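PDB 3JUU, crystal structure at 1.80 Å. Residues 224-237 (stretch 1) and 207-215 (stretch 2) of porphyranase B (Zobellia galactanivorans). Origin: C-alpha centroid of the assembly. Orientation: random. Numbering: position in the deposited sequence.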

# COMPACT_ATOMS: atom_id res chain seq x y z
N SER A 224 -15.24 -7.64 -2.45
CA SER A 224 -15.77 -7.62 -1.09
C SER A 224 -16.17 -6.22 -0.68
O SER A 224 -15.75 -5.20 -1.28
CB SER A 224 -14.68 -8.14 -0.12
OG SER A 224 -13.62 -7.20 -0.09
N LYS A 225 -17.00 -6.16 0.37
CA LYS A 225 -17.38 -4.92 0.94
C LYS A 225 -17.05 -5.09 2.42
O LYS A 225 -17.33 -6.15 3.08
CB LYS A 225 -18.89 -4.67 0.72
CG LYS A 225 -19.35 -3.39 1.41
CD LYS A 225 -20.85 -3.05 1.22
CE LYS A 225 -20.96 -1.54 0.84
NZ LYS A 225 -22.20 -0.80 1.27
N VAL A 226 -16.44 -4.05 2.98
CA VAL A 226 -16.07 -4.15 4.39
C VAL A 226 -16.60 -2.93 5.14
O VAL A 226 -16.47 -1.81 4.66
CB VAL A 226 -14.51 -4.28 4.47
CG1 VAL A 226 -14.09 -4.16 5.89
CG2 VAL A 226 -14.09 -5.69 3.97
N THR A 227 -17.17 -3.10 6.35
CA THR A 227 -17.46 -1.99 7.18
C THR A 227 -16.23 -1.81 8.04
O THR A 227 -15.88 -2.70 8.78
CB THR A 227 -18.68 -2.31 8.09
OG1 THR A 227 -19.82 -2.49 7.22
CG2 THR A 227 -18.95 -1.18 9.06
N PRO A 228 -15.61 -0.64 7.99
CA PRO A 228 -14.43 -0.50 8.82
C PRO A 228 -14.76 -0.46 10.30
O PRO A 228 -15.93 -0.14 10.69
CB PRO A 228 -13.81 0.84 8.29
CG PRO A 228 -14.96 1.68 7.88
CD PRO A 228 -15.95 0.61 7.27
N PRO A 229 -13.75 -0.71 11.16
CA PRO A 229 -13.99 -0.77 12.64
C PRO A 229 -14.37 0.57 13.27
O PRO A 229 -15.00 0.55 14.33
CB PRO A 229 -12.68 -1.35 13.20
CG PRO A 229 -11.71 -1.27 12.08
CD PRO A 229 -12.35 -0.95 10.80
N ALA A 230 -14.11 1.68 12.59
CA ALA A 230 -14.52 3.03 13.07
C ALA A 230 -14.78 3.85 11.84
O ALA A 230 -14.35 3.47 10.72
CB ALA A 230 -13.39 3.67 13.95
N ASP A 231 -15.48 4.98 11.98
CA ASP A 231 -15.69 5.83 10.79
C ASP A 231 -14.36 6.24 10.07
O ASP A 231 -13.43 6.81 10.68
CB ASP A 231 -16.30 7.13 11.22
CG ASP A 231 -17.76 7.00 11.69
OD1 ASP A 231 -18.42 6.01 11.30
OD2 ASP A 231 -18.18 7.94 12.44
N PHE A 232 -14.30 6.00 8.78
CA PHE A 232 -13.16 6.47 7.96
C PHE A 232 -13.58 7.79 7.29
O PHE A 232 -13.84 7.81 6.09
CB PHE A 232 -12.79 5.38 6.94
CG PHE A 232 -11.88 4.27 7.51
CD1 PHE A 232 -11.77 4.04 8.89
CD2 PHE A 232 -11.12 3.48 6.64
CE1 PHE A 232 -10.95 3.01 9.44
CE2 PHE A 232 -10.27 2.44 7.19
CZ PHE A 232 -10.14 2.24 8.61
N ASP A 233 -13.67 8.88 8.09
CA ASP A 233 -14.09 10.15 7.51
C ASP A 233 -12.98 11.18 7.65
O ASP A 233 -13.27 12.41 7.69
CB ASP A 233 -15.38 10.62 8.19
CG ASP A 233 -15.25 10.67 9.70
OD1 ASP A 233 -14.19 10.33 10.26
OD2 ASP A 233 -16.29 10.94 10.37
N ILE A 234 -11.72 10.69 7.80
CA ILE A 234 -10.53 11.60 8.00
C ILE A 234 -9.70 11.52 6.72
O ILE A 234 -9.56 10.43 6.15
CB ILE A 234 -9.62 11.22 9.27
CG1 ILE A 234 -10.47 11.12 10.57
CG2 ILE A 234 -8.53 12.32 9.47
CD1 ILE A 234 -9.89 10.33 11.65
N GLU A 235 -9.15 12.65 6.29
CA GLU A 235 -8.27 12.71 5.09
C GLU A 235 -7.16 11.67 5.18
O GLU A 235 -6.54 11.48 6.25
CB GLU A 235 -7.59 14.13 5.02
CG GLU A 235 -6.87 14.34 3.70
CD GLU A 235 -6.20 15.74 3.65
OE1 GLU A 235 -6.26 16.43 4.67
OE2 GLU A 235 -5.55 16.06 2.68
N MET A 236 -6.92 10.96 4.08
CA MET A 236 -5.87 9.94 4.08
C MET A 236 -4.91 10.15 2.92
O MET A 236 -5.23 10.85 1.97
CB MET A 236 -6.46 8.52 4.05
CG MET A 236 -7.03 8.16 5.43
SD MET A 236 -7.22 6.36 5.70
CE MET A 236 -8.75 6.00 4.91
N TYR A 237 -3.72 9.54 3.02
CA TYR A 237 -2.58 9.73 2.10
C TYR A 237 -2.17 8.39 1.61
O TYR A 237 -2.22 7.43 2.44
CB TYR A 237 -1.38 10.37 2.84
CG TYR A 237 -1.76 11.75 3.42
CD1 TYR A 237 -1.49 12.96 2.69
CD2 TYR A 237 -2.52 11.85 4.63
CE1 TYR A 237 -1.86 14.23 3.22
CE2 TYR A 237 -2.92 13.11 5.14
CZ TYR A 237 -2.60 14.28 4.40
OH TYR A 237 -3.00 15.51 4.90
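Stretch 2 207-215: WWKSKDEII

Stretch 2 is a beta hairpin. Strand 207-210 leads into a type I turn from Ser 210 to Glu 213, and strand 213-215 returns. The returning strand runs antiparallel to strand 224-226; their axes lie 154° apart in direction and approach to 4.6 Å. Val 226 faces Ile 214 as a hydrogen-bonded pair: Val 226 N donates to Ile 214 O at 2.7 Å, and Ile 214 N to Val 226 O at 3.0 Å. Lys 225 pairs with Ile 215 without such bonds, CA to CA 4.3 Å.

Trp 208 has the largest area covered by stretch 1. Its NE1 donates to Phe 232 O at 3.0 Å, near the ring plane. Met 236 CE lies over one ring face, 3.5 Å from Trp 208 CH2.

Lys 211, in the turn, comes next. Its backbone O accepts from Phe 232 N at 2.8 Å and nearly straight, which ties the turn to the loop after strand 224-226.

Ile 214 packs its side chain against the loop residues Pro 228 and Phe 232. Its CG1 is 3.9 Å from Pro 228 CD, and its CD1 4.1 Å from Phe 232 CD2.

On the Lys 225 side of the sheet, Lys 225 NZ forms a salt bridge with Glu 213 OE2 at 2.6 Å.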

# COMPACT_ATOMS: atom_id res chain seq x y z
N TRP A 207 -12.83 1.17 -3.49
CA TRP A 207 -13.81 2.32 -3.40
C TRP A 207 -14.04 2.71 -2.00
O TRP A 207 -14.69 1.97 -1.23
CB TRP A 207 -15.12 1.96 -4.10
CG TRP A 207 -16.04 3.14 -4.27
CD1 TRP A 207 -15.73 4.47 -4.17
CD2 TRP A 207 -17.46 3.08 -4.50
NE1 TRP A 207 -16.88 5.24 -4.39
CE2 TRP A 207 -17.93 4.39 -4.59
CE3 TRP A 207 -18.36 2.02 -4.67
CZ2 TRP A 207 -19.32 4.70 -4.80
CZ3 TRP A 207 -19.77 2.33 -4.90
CH2 TRP A 207 -20.20 3.65 -4.92
N TRP A 208 -13.37 3.79 -1.56
CA TRP A 208 -13.58 4.33 -0.26
C TRP A 208 -14.85 5.19 -0.42
O TRP A 208 -14.77 6.41 -0.64
CB TRP A 208 -12.36 5.17 0.15
CG TRP A 208 -12.46 5.90 1.43
CD1 TRP A 208 -13.36 5.71 2.44
CD2 TRP A 208 -11.51 6.87 1.91
NE1 TRP A 208 -13.09 6.58 3.49
CE2 TRP A 208 -11.95 7.29 3.20
CE3 TRP A 208 -10.32 7.43 1.36
CZ2 TRP A 208 -11.28 8.29 3.97
CZ3 TRP A 208 -9.66 8.46 2.12
CH2 TRP A 208 -10.15 8.86 3.41
N LYS A 209 -16.02 4.54 -0.30
CA LYS A 209 -17.30 5.09 -0.72
C LYS A 209 -17.81 6.08 0.30
O LYS A 209 -18.34 7.14 -0.07
CB LYS A 209 -18.29 3.92 -0.95
CG LYS A 209 -19.74 4.38 -1.22
CD LYS A 209 -20.56 3.10 -1.29
CE LYS A 209 -22.00 3.40 -1.74
NZ LYS A 209 -22.66 4.31 -0.81
N SER A 210 -17.72 5.74 1.58
CA SER A 210 -18.23 6.61 2.66
C SER A 210 -17.49 6.29 3.93
O SER A 210 -16.61 5.40 3.93
CB SER A 210 -19.74 6.39 2.87
OG SER A 210 -19.91 5.14 3.51
N LYS A 211 -17.86 6.92 5.05
CA LYS A 211 -17.12 6.69 6.30
C LYS A 211 -17.29 5.22 6.76
O LYS A 211 -16.51 4.76 7.54
CB LYS A 211 -17.64 7.62 7.42
CG LYS A 211 -19.10 7.21 7.84
CD LYS A 211 -19.74 8.23 8.81
CE LYS A 211 -21.22 7.82 9.00
NZ LYS A 211 -21.94 8.53 10.13
N ASP A 212 -18.31 4.49 6.27
CA ASP A 212 -18.48 3.14 6.76
C ASP A 212 -18.65 2.08 5.66
O ASP A 212 -19.15 0.98 5.97
CB ASP A 212 -19.66 3.02 7.75
CG ASP A 212 -20.95 3.55 7.20
OD1 ASP A 212 -21.15 3.64 5.98
OD2 ASP A 212 -21.82 3.90 8.04
N GLU A 213 -18.23 2.37 4.43
CA GLU A 213 -18.39 1.42 3.34
C GLU A 213 -17.13 1.44 2.52
O GLU A 213 -16.80 2.48 1.93
CB GLU A 213 -19.53 1.86 2.39
CG GLU A 213 -20.87 1.97 3.08
CD GLU A 213 -21.89 2.58 2.12
OE1 GLU A 213 -21.94 3.83 2.04
OE2 GLU A 213 -22.54 1.79 1.39
N ILE A 214 -16.41 0.29 2.51
CA ILE A 214 -15.13 0.23 1.80
C ILE A 214 -15.31 -0.96 0.89
O ILE A 214 -15.63 -2.02 1.39
CB ILE A 214 -13.99 -0.02 2.83
CG1 ILE A 214 -13.95 1.05 3.97
CG2 ILE A 214 -12.63 -0.24 2.10
CD1 ILE A 214 -13.55 2.42 3.57
N ILE A 215 -15.05 -0.82 -0.41
CA ILE A 215 -15.30 -1.90 -1.34
C ILE A 215 -14.04 -2.19 -2.13
O ILE A 215 -13.51 -1.31 -2.75
CB ILE A 215 -16.46 -1.52 -2.34
CG1 ILE A 215 -17.75 -1.34 -1.54
CG2 ILE A 215 -16.67 -2.65 -3.35
CD1 ILE A 215 -18.10 0.03 -1.28
O HOH W 1 -21.30 -0.36 6.49